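Long-range contacts in capsular polysaccharide biosynthesis protein (Burkholderia pseudomallei, PDB 4BQN), which binds coenzyme A and probably acts as an acetyltransferase in the biosynthesis of the bacterial capsular polysaccharide: residues K7-S13 and L60-Q66; C14-A18 and D232-V236; R208-A212 and I225-Q229. The protein carries 1 engineered substitution. One frame throughout, in Å; residues are numbered along the deposited sequence.

Contact 1 of 3, residues K7-S13 and L60-Q66; sequences KYSVYGS and LDLFLYQ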
loop_
_atom_site.group_PDB
_atom_site.type_symbol
_atom_site.label_atom_id
_atom_site.label_comp_id
_atom_site.label_asym_id
_atom_site.label_seq_id
_atom_site.Cartn_x
_atom_site.Cartn_y
_atom_site.Cartn_z
ATOM N N LYS A 7 27.071 -3.748 2.094
ATOM C CA LYS A 7 25.907 -4.373 2.708
ATOM C C LYS A 7 24.746 -3.395 2.855
ATOM O O LYS A 7 24.929 -2.235 3.254
ATOM C CB LYS A 7 26.264 -4.983 4.064
ATOM C CG LYS A 7 27.320 -6.074 3.988
ATOM C CD LYS A 7 27.671 -6.590 5.374
ATOM C CE LYS A 7 28.974 -7.375 5.370
ATOM N NZ LYS A 7 29.547 -7.461 6.743
ATOM N N TYR A 8 23.549 -3.872 2.527
ATOM C CA TYR A 8 22.350 -3.066 2.700
ATOM C C TYR A 8 21.225 -3.883 3.277
ATOM O O TYR A 8 21.218 -5.115 3.191
ATOM C CB TYR A 8 21.908 -2.396 1.383
ATOM C CG TYR A 8 21.012 -3.205 0.473
ATOM C CD1 TYR A 8 21.490 -4.330 -0.195
ATOM C CD2 TYR A 8 19.691 -2.828 0.261
ATOM C CE1 TYR A 8 20.669 -5.059 -1.034
ATOM C CE2 TYR A 8 18.864 -3.549 -0.586
ATOM C CZ TYR A 8 19.351 -4.661 -1.222
ATOM O OH TYR A 8 18.500 -5.370 -2.054
ATOM N N SER A 9 20.267 -3.181 3.862
ATOM C CA SER A 9 19.015 -3.802 4.243
ATOM C C SER A 9 17.888 -2.880 3.844
ATOM O O SER A 9 18.110 -1.686 3.600
ATOM C CB SER A 9 18.964 -4.058 5.743
ATOM O OG SER A 9 17.858 -4.882 6.048
ATOM N N VAL A 10 16.681 -3.439 3.779
ATOM C CA VAL A 10 15.475 -2.657 3.512
ATOM C C VAL A 10 14.463 -2.942 4.622
ATOM O O VAL A 10 14.029 -4.092 4.804
ATOM C CB VAL A 10 14.838 -2.954 2.132
ATOM C CG1 VAL A 10 13.845 -1.854 1.788
ATOM C CG2 VAL A 10 15.888 -3.053 1.020
ATOM N N TYR A 11 14.099 -1.900 5.363
ATOM C CA TYR A 11 13.158 -2.057 6.459
ATOM C C TYR A 11 11.932 -1.193 6.222
ATOM O O TYR A 11 12.043 -0.039 5.809
ATOM C CB TYR A 11 13.786 -1.638 7.780
ATOM C CG TYR A 11 12.814 -1.668 8.925
ATOM C CD1 TYR A 11 12.401 -2.874 9.480
ATOM C CD2 TYR A 11 12.303 -0.480 9.449
ATOM C CE1 TYR A 11 11.506 -2.896 10.536
ATOM C CE2 TYR A 11 11.401 -0.489 10.511
ATOM C CZ TYR A 11 11.007 -1.708 11.053
ATOM O OH TYR A 11 10.136 -1.713 12.131
ATOM N N GLY A 12 10.760 -1.715 6.537
ATOM C CA GLY A 12 9.552 -0.914 6.405
ATOM C C GLY A 12 8.360 -1.820 6.430
ATOM O O GLY A 12 8.333 -2.797 7.188
ATOM N N SER A 13 7.356 -1.485 5.629
ATOM C CA SER A 13 6.151 -2.291 5.501
ATOM C C SER A 13 6.438 -3.543 4.668
ATOM O O SER A 13 7.601 -3.829 4.324
ATOM C CB SER A 13 5.085 -1.458 4.786
ATOM O OG SER A 13 5.417 -1.304 3.407
ATOM N N LEU A 60 25.820 -2.010 8.361
ATOM C CA LEU A 60 25.330 -1.655 7.028
ATOM C C LEU A 60 26.051 -0.460 6.410
ATOM O O LEU A 60 26.353 0.527 7.094
ATOM C CB LEU A 60 23.827 -1.360 7.069
ATOM C CG LEU A 60 22.911 -2.510 7.476
ATOM C CD1 LEU A 60 21.491 -1.958 7.533
ATOM C CD2 LEU A 60 23.030 -3.691 6.523
ATOM N N ASP A 61 26.307 -0.557 5.104
ATOM C CA ASP A 61 26.682 0.597 4.299
ATOM C C ASP A 61 25.454 1.419 3.921
ATOM O O ASP A 61 25.538 2.647 3.804
ATOM C CB ASP A 61 27.420 0.146 3.042
ATOM C CG ASP A 61 28.710 -0.557 3.366
ATOM O OD1 ASP A 61 29.669 0.139 3.744
ATOM O OD2 ASP A 61 28.753 -1.795 3.260
ATOM N N LEU A 62 24.325 0.736 3.729
ATOM C CA LEU A 62 23.096 1.378 3.272
ATOM C C LEU A 62 21.891 0.822 4.012
ATOM O O LEU A 62 21.736 -0.395 4.109
ATOM C CB LEU A 62 22.927 1.156 1.770
ATOM C CG LEU A 62 21.592 1.568 1.126
ATOM C CD1 LEU A 62 21.355 3.070 1.213
ATOM C CD2 LEU A 62 21.517 1.078 -0.316
ATOM N N PHE A 63 21.040 1.719 4.509
ATOM C CA PHE A 63 19.787 1.345 5.156
ATOM C C PHE A 63 18.698 2.052 4.361
ATOM O O PHE A 63 18.563 3.274 4.439
ATOM C CB PHE A 63 19.796 1.801 6.620
ATOM C CG PHE A 63 18.598 1.374 7.440
ATOM C CD1 PHE A 63 18.205 0.041 7.527
ATOM C CD2 PHE A 63 17.896 2.320 8.188
ATOM C CE1 PHE A 63 17.117 -0.336 8.310
ATOM C CE2 PHE A 63 16.807 1.953 8.971
ATOM C CZ PHE A 63 16.417 0.622 9.038
ATOM N N LEU A 64 17.992 1.284 3.534
ATOM C CA LEU A 64 16.816 1.798 2.830
ATOM C C LEU A 64 15.631 1.486 3.708
ATOM O O LEU A 64 15.445 0.353 4.127
ATOM C CB LEU A 64 16.635 1.116 1.471
ATOM C CG LEU A 64 17.570 1.501 0.328
ATOM C CD1 LEU A 64 17.445 0.512 -0.822
ATOM C CD2 LEU A 64 17.307 2.924 -0.154
ATOM N N TYR A 65 14.827 2.497 4.011
ATOM C CA TYR A 65 13.752 2.261 4.958
ATOM C C TYR A 65 12.548 3.119 4.645
ATOM O O TYR A 65 12.668 4.196 4.049
ATOM C CB TYR A 65 14.236 2.532 6.402
ATOM C CG TYR A 65 14.490 3.993 6.662
ATOM C CD1 TYR A 65 15.708 4.592 6.302
ATOM C CD2 TYR A 65 13.490 4.798 7.200
ATOM C CE1 TYR A 65 15.921 5.951 6.489
ATOM C CE2 TYR A 65 13.693 6.160 7.392
ATOM C CZ TYR A 65 14.902 6.723 7.026
ATOM O OH TYR A 65 15.092 8.067 7.225
ATOM N N GLN A 66 11.388 2.658 5.083
ATOM C CA GLN A 66 10.192 3.476 5.020
ATOM C C GLN A 66 9.927 4.078 6.386
ATOM O O GLN A 66 10.247 3.460 7.412
ATOM C CB GLN A 66 9.004 2.630 4.574
ATOM C CG GLN A 66 9.215 2.050 3.182
ATOM C CD GLN A 66 8.034 1.263 2.673
ATOM O OE1 GLN A 66 7.582 0.322 3.321
ATOM N NE2 GLN A 66 7.531 1.629 1.494
#

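Contact 2 of 3, residues C14-A18 and D232-V236; sequences CQAPA and DPLDV. With COA (coenzyme A), chain C.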
loop_
_atom_site.group_PDB
_atom_site.type_symbol
_atom_site.label_atom_id
_atom_site.label_comp_id
_atom_site.label_asym_id
_atom_site.label_seq_id
_atom_site.Cartn_x
_atom_site.Cartn_y
_atom_site.Cartn_z
ATOM N N CYS A 14 5.382 -4.264 4.293
ATOM C CA CYS A 14 5.529 -5.374 3.355
ATOM C C CYS A 14 6.202 -4.956 2.029
ATOM O O CYS A 14 6.711 -5.793 1.294
ATOM C CB CYS A 14 4.169 -6.038 3.101
ATOM S SG CYS A 14 3.083 -5.201 1.987
ATOM N N GLN A 15 6.205 -3.655 1.727
ATOM C CA GLN A 15 6.846 -3.149 0.518
ATOM C C GLN A 15 8.359 -3.238 0.590
ATOM O O GLN A 15 9.014 -3.258 -0.464
ATOM C CB GLN A 15 6.425 -1.697 0.269
ATOM C CG GLN A 15 4.919 -1.583 0.018
ATOM C CD GLN A 15 4.387 -0.167 0.103
ATOM O OE1 GLN A 15 5.147 0.818 0.151
ATOM N NE2 GLN A 15 3.060 -0.050 0.101
ATOM N N ALA A 16 8.911 -3.300 1.811
ATOM C CA ALA A 16 10.357 -3.324 1.984
ATOM C C ALA A 16 11.006 -4.619 1.460
ATOM O O ALA A 16 11.906 -4.538 0.626
ATOM C CB ALA A 16 10.744 -2.965 3.413
ATOM N N PRO A 17 10.533 -5.813 1.882
ATOM C CA PRO A 17 11.097 -7.025 1.290
ATOM C C PRO A 17 10.866 -7.072 -0.231
ATOM O O PRO A 17 11.725 -7.565 -0.970
ATOM C CB PRO A 17 10.351 -8.145 2.038
ATOM C CG PRO A 17 10.050 -7.523 3.381
ATOM C CD PRO A 17 9.663 -6.118 3.037
ATOM N N ALA A 18 9.727 -6.546 -0.689
ATOM C CA ALA A 18 9.427 -6.521 -2.127
ATOM C C ALA A 18 10.424 -5.645 -2.873
ATOM O O ALA A 18 10.914 -6.034 -3.943
ATOM C CB ALA A 18 8.007 -6.035 -2.378
ATOM N N ASP A 232 6.643 -9.904 -9.415
ATOM C CA ASP A 232 5.430 -9.158 -9.055
ATOM C C ASP A 232 5.156 -9.516 -7.593
ATOM O O ASP A 232 4.250 -10.319 -7.287
ATOM C CB ASP A 232 4.288 -9.563 -9.989
ATOM C CG ASP A 232 3.127 -8.592 -9.981
ATOM O OD1 ASP A 232 3.189 -7.532 -9.331
ATOM O OD2 ASP A 232 2.124 -8.903 -10.651
ATOM N N PRO A 233 5.971 -8.952 -6.676
ATOM C CA PRO A 233 6.040 -9.541 -5.331
ATOM C C PRO A 233 4.815 -9.346 -4.448
ATOM O O PRO A 233 4.647 -10.104 -3.501
ATOM C CB PRO A 233 7.255 -8.852 -4.682
ATOM C CG PRO A 233 7.996 -8.201 -5.778
ATOM C CD PRO A 233 7.031 -7.947 -6.899
ATOM N N LEU A 234 3.967 -8.368 -4.762
ATOM C CA LEU A 234 2.810 -8.061 -3.917
ATOM C C LEU A 234 1.497 -8.359 -4.634
ATOM O O LEU A 234 0.552 -7.577 -4.568
ATOM C CB LEU A 234 2.878 -6.608 -3.439
ATOM C CG LEU A 234 4.108 -6.309 -2.582
ATOM C CD1 LEU A 234 4.168 -4.828 -2.287
ATOM C CD2 LEU A 234 4.102 -7.087 -1.278
ATOM N N ASP A 235 1.445 -9.506 -5.304
ATOM C CA ASP A 235 0.291 -9.868 -6.128
ATOM C C ASP A 235 -0.693 -10.832 -5.455
ATOM O O ASP A 235 -1.595 -11.348 -6.120
ATOM C CB ASP A 235 0.758 -10.466 -7.463
ATOM C CG ASP A 235 1.388 -11.835 -7.305
ATOM O OD1 ASP A 235 1.934 -12.140 -6.226
ATOM O OD2 ASP A 235 1.352 -12.611 -8.280
ATOM N N VAL A 236 -0.536 -11.062 -4.150
ATOM C CA VAL A 236 -1.391 -12.004 -3.419
ATOM C C VAL A 236 -2.893 -11.705 -3.580
ATOM O O VAL A 236 -3.702 -12.624 -3.823
ATOM C CB VAL A 236 -1.007 -12.076 -1.906
ATOM C CG1 VAL A 236 -0.988 -10.712 -1.218
ATOM C CG2 VAL A 236 -1.928 -13.029 -1.148
HETATM N N1A COA C . -3.405 7.821 2.452
HETATM C C2A COA C . -4.289 7.413 3.398
HETATM N N3A COA C . -3.932 6.639 4.437
HETATM C C4A COA C . -2.637 6.274 4.580
HETATM C C5A COA C . -1.635 6.687 3.605
HETATM C C6A COA C . -2.094 7.509 2.493
HETATM N N6A COA C . -1.220 7.918 1.551
HETATM N N7A COA C . -0.439 6.181 3.984
HETATM C C8A COA C . -0.659 5.499 5.135
HETATM N N9A COA C . -1.970 5.536 5.467
HETATM C C1B COA C . -2.625 4.975 6.655
HETATM C C2B COA C . -2.049 3.665 7.164
HETATM O O2B COA C . -2.649 2.559 6.488
HETATM C C3B COA C . -2.437 3.762 8.631
HETATM O O3B COA C . -3.842 3.457 8.713
HETATM P P3B COA C . -4.583 3.175 10.112
HETATM O O7A COA C . -5.962 2.734 9.689
HETATM O O8A COA C . -3.776 2.075 10.749
HETATM O O9A COA C . -4.555 4.475 10.880
HETATM C C4B COA C . -2.247 5.246 8.942
HETATM O O4B COA C . -2.365 5.926 7.691
HETATM C C5B COA C . -0.906 5.585 9.594
HETATM O O5B COA C . 0.116 5.091 8.737
HETATM P P1A COA C . 1.394 5.954 8.361
HETATM O O1A COA C . 2.141 5.161 7.329
HETATM O O2A COA C . 1.007 7.359 8.008
HETATM O O3A COA C . 2.266 6.076 9.696
HETATM P P2A COA C . 2.949 5.034 10.718
HETATM O O4A COA C . 2.247 5.188 12.044
HETATM O O5A COA C . 4.421 5.333 10.664
HETATM O O6A COA C . 2.653 3.572 10.163
HETATM C CBP COA C . 2.687 1.581 8.826
HETATM C CCP COA C . 3.418 2.881 9.155
HETATM C CDP COA C . 3.447 0.805 7.757
HETATM C CEP COA C . 2.680 0.718 10.077
HETATM C CAP COA C . 1.253 1.947 8.362
HETATM O OAP COA C . 1.304 2.580 7.082
HETATM C C9P COA C . 0.221 0.831 8.299
HETATM O O9P COA C . -0.396 0.502 9.303
HETATM N N8P COA C . -0.036 0.271 7.111
HETATM C C7P COA C . -1.054 -0.757 6.942
HETATM C C6P COA C . -0.671 -2.133 7.457
HETATM C C5P COA C . 0.536 -2.603 6.692
HETATM O O5P COA C . 1.668 -2.371 7.089
HETATM N N4P COA C . 0.274 -3.270 5.583
HETATM C C3P COA C . 1.323 -3.777 4.744
HETATM C C2P COA C . 1.168 -3.223 3.347
HETATM S S1P COA C . 2.717 -3.351 2.545
#

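Contact 3 of 3, residues R208-A212 and I225-Q229; sequences REIAA and ISFDQ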
loop_
_atom_site.group_PDB
_atom_site.type_symbol
_atom_site.label_atom_id
_atom_site.label_comp_id
_atom_site.label_asym_id
_atom_site.label_seq_id
_atom_site.Cartn_x
_atom_site.Cartn_y
_atom_site.Cartn_z
ATOM N N ARG A 208 9.006 -1.618 -9.856
ATOM C CA ARG A 208 10.164 -1.309 -10.701
ATOM C C ARG A 208 10.473 0.179 -10.645
ATOM O O ARG A 208 11.638 0.579 -10.566
ATOM C CB ARG A 208 9.941 -1.739 -12.138
ATOM C CG ARG A 208 9.933 -3.248 -12.321
ATOM C CD ARG A 208 10.008 -3.608 -13.792
ATOM N NE ARG A 208 8.874 -3.128 -14.577
ATOM C CZ ARG A 208 7.763 -3.826 -14.821
ATOM N NH1 ARG A 208 7.581 -5.035 -14.281
ATOM N NH2 ARG A 208 6.805 -3.301 -15.579
ATOM N N GLU A 209 9.433 1.009 -10.707
ATOM C CA GLU A 209 9.653 2.451 -10.731
ATOM C C GLU A 209 10.328 2.941 -9.446
ATOM O O GLU A 209 11.307 3.698 -9.504
ATOM C CB GLU A 209 8.353 3.227 -10.993
ATOM C CG GLU A 209 8.618 4.634 -11.505
ATOM C CD GLU A 209 9.274 4.651 -12.880
ATOM O OE1 GLU A 209 8.995 3.751 -13.710
ATOM O OE2 GLU A 209 10.089 5.561 -13.142
ATOM N N ILE A 210 9.828 2.513 -8.285
ATOM C CA ILE A 210 10.431 2.956 -7.020
ATOM C C ILE A 210 11.852 2.406 -6.863
ATOM O O ILE A 210 12.741 3.122 -6.397
ATOM C CB ILE A 210 9.528 2.662 -5.785
ATOM C CG1 ILE A 210 10.032 3.366 -4.530
ATOM C CG2 ILE A 210 9.384 1.179 -5.525
ATOM C CD1 ILE A 210 9.913 4.858 -4.600
ATOM N N ALA A 211 12.078 1.156 -7.276
ATOM C CA ALA A 211 13.431 0.587 -7.247
ATOM C C ALA A 211 14.375 1.417 -8.136
ATOM O O ALA A 211 15.516 1.682 -7.758
ATOM C CB ALA A 211 13.410 -0.863 -7.691
ATOM N N ALA A 212 13.903 1.830 -9.311
ATOM C CA ALA A 212 14.693 2.704 -10.176
ATOM C C ALA A 212 15.057 4.011 -9.467
ATOM O O ALA A 212 16.213 4.459 -9.548
ATOM C CB ALA A 212 13.953 2.976 -11.476
ATOM N N ILE A 225 19.887 0.684 -15.031
ATOM C CA ILE A 225 18.715 0.175 -14.333
ATOM C C ILE A 225 17.916 -0.798 -15.198
ATOM O O ILE A 225 17.392 -0.423 -16.246
ATOM C CB ILE A 225 17.828 1.339 -13.854
ATOM C CG1 ILE A 225 18.645 2.317 -12.993
ATOM C CG2 ILE A 225 16.610 0.810 -13.098
ATOM C CD1 ILE A 225 17.937 3.630 -12.727
ATOM N N SER A 226 17.827 -2.045 -14.740
ATOM C CA SER A 226 17.040 -3.066 -15.421
ATOM C C SER A 226 16.610 -4.089 -14.389
ATOM O O SER A 226 17.364 -4.420 -13.493
ATOM C CB SER A 226 17.826 -3.735 -16.557
ATOM O OG SER A 226 18.892 -4.511 -16.058
ATOM N N PHE A 227 15.380 -4.564 -14.506
ATOM C CA PHE A 227 14.835 -5.500 -13.530
ATOM C C PHE A 227 14.279 -6.746 -14.193
ATOM O O PHE A 227 14.007 -6.760 -15.397
ATOM C CB PHE A 227 13.736 -4.823 -12.690
ATOM C CG PHE A 227 14.205 -3.598 -11.956
ATOM C CD1 PHE A 227 15.113 -3.697 -10.904
ATOM C CD2 PHE A 227 13.772 -2.336 -12.346
ATOM C CE1 PHE A 227 15.573 -2.562 -10.243
ATOM C CE2 PHE A 227 14.205 -1.193 -11.672
ATOM C CZ PHE A 227 15.111 -1.304 -10.623
ATOM N N ASP A 228 14.075 -7.779 -13.378
ATOM C CA ASP A 228 13.381 -8.981 -13.817
ATOM C C ASP A 228 11.912 -8.609 -14.005
ATOM O O ASP A 228 11.216 -8.326 -13.037
ATOM C CB ASP A 228 13.525 -10.083 -12.754
ATOM C CG ASP A 228 12.811 -11.378 -13.119
ATOM O OD1 ASP A 228 12.023 -11.419 -14.091
ATOM O OD2 ASP A 228 13.040 -12.376 -12.402
ATOM N N GLN A 229 11.453 -8.593 -15.256
ATOM C CA GLN A 229 10.080 -8.204 -15.600
ATOM C C GLN A 229 9.023 -9.188 -15.105
ATOM O O GLN A 229 7.833 -8.877 -15.124
ATOM C CB GLN A 229 9.928 -8.029 -17.122
ATOM C CG GLN A 229 10.887 -7.022 -17.734
ATOM C CD GLN A 229 10.666 -5.621 -17.201
ATOM O OE1 GLN A 229 9.568 -5.061 -17.316
ATOM N NE2 GLN A 229 11.711 -5.040 -16.617
HETATM O O HOH W 1 8.965 -6.706 -12.443
HETATM O O HOH W 2 5.908 -7.125 -15.323
#

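Contact 1 of 3, residues K7-S13 and L60-Q66
Gln66 reaches over from the end of one strand to hold the turn that follows the other, where Gly12 and Ser13 run on past strand 6-11. Its CB passes 4.0 Å from the CA of Gly12, which has no side chain to stand in the way. With CG anti to the carbonyl carbon (chi1 -62°) and CD extended beyond it, the chain carries its amide across to Ser13. There OE1 is gripped twice, by Ser13 OG at 2.7 Å and by the Ser13 backbone N at 2.9 Å, both donors lying in the plane of the amide carbonyl. NE2 donates to Gln96 O, so both ends of the amide are used and its rotation is fixed. Ser13 OG accepts from Gln15 N in the turn that leads into helix 15-24.

The backbone bonds of a parallel pair alternate from one strand to the other, from Leu62 N to Lys7 O as far as Gln66 N to Tyr11 O. At the far end Asp61 OD2 takes the Lys7 N-H on its anti lone pair, 2.8 Å away. One face pairs Tyr8 CB with Leu62 CB at 3.7 Å; the other lays Phe63 CE1 against Tyr11 CB at 3.6 Å.

Strands 6-11 and 62-65 are the inner pair of a four-stranded parallel sheet, flanked by 33-35 and 91-94. Helix 79-83 packs on the Tyr11, Phe63 and Tyr65 face. On the other face the Tyr8 hydroxyl bonds to Asn24 of helix 15-24. Ser13, just beyond the C-terminal end of strand 6-11, touches coenzyme A, the usual place for a site in a parallel alpha/beta sheet.

Contact 2 of 3, residues C14-A18 and D232-V236
The sulfur end of the coenzyme A pocket is where this contact lies: Cys14 is joined to the cofactor by a disulfide, and Leu234 packs against the same sulfur. The bond from Cys14 SG to S1P of coenzyme A is 2.0 Å, a normal disulfide length, so this is a covalent adduct rather than a loosely docked thiol. The CB of Cys14 is directed at 232-236, and SG (chi1 78°) meets both S1P and Leu234 CD2. Leu234 divides its methyls: CD2 faces Cys14, 3.9 Å from SG, while CD1 lies between Gln15 and Ala18, 4.1 Å from CG of Gln15, and the side chains of Leu234 and Gln15 cross at about a right angle. That Gln15 CG is also 3.8 Å from the cofactor sulfur S1P. Further along, Ala18 presents its small CB to two residues at once, 3.7 Å from Pro233 CB and 3.9 Å from Leu234 CG.

No hydrogen bond joins the two segments; the fit is apolar. Residues 232-235 form a type I beta turn whose two central residues, Pro233 and Leu234, make all of the turn's contacts with 14-18. Gln15 keeps its amide pointed elsewhere, with NE2 bonded to the carbonyl oxygens of Met98 and Asn200.

The turn thus rests on Cys14 and on Gln15 and Ala18 of helix 15-24. Strand 201-202 closes in beside it, with His201 touching both Cys14 and Leu234. Further along the loop, Val236 bonds to Gln261 and Tyr264, tying it to the hairpin of strands 260-262 and 265-267.

Contact 3 of 3, residues R208-A212 and I225-Q229
Phe227 sets the CD2-CE2-CZ part of its ring against helix 204-217, meeting Arg208, Ala211 and Ala212 together. CZ presses on Ala211 CB at 3.4 Å, CE2 lies 3.3 Å from the carbonyl O of Arg208, and CD2 runs beside the aliphatic start of the arginine, 3.9 Å from its CB. Ile225 extends the patch, its CG2 meeting Ala212 CB at 3.8 Å.

Arg208 bends at chi3 (-62°), which brings its guanidinium over to Gln229. Gln229 OE1 stands above the centre of that group, 3.3 Å from CZ, with the amide and guanidinium planes 48° apart. This is a face approach, probably favourable by charge, and not a hydrogen bond. NE2 of the same amide donates to Phe227 O from well above the carbonyl plane, tying the loop to itself. Arg208 NH1 is bridged by two waters to the loop backbone, one reaching Asp228 O and the other Gln229 O.

Met22 of helix 15-24 touches both Arg208 and Phe227. The arrangement is that of a chain doubling back after a helix, Phe227 and Ile225 packed on the adjacent Ala211 and Ala212, about one turn after Arg208, and its polar groups bridged by water at the surface.

Contacts 1 and 2 interleave along the chain: 7-13 runs straight into 14-18, while their partners follow in the same order, and their centres are 15 Å apart. They meet through Gln66 NE2 and Gln15 OE1, 2.9 Å apart and probably hydrogen-bonded, and through Ala16, whose O lies 3.5 Å from Val10 CG1. Together they lead from the sheet to the coenzyme A sulfur. Contact 3 sits away from the annotated site, its centre about 13 Å from that of contact 2 and 17 Å from that of contact 1. It holds the surface loop just ahead of residues 232-236, and helix 15-24 carries one side of contact 2 and, through Met22, packs on contact 3.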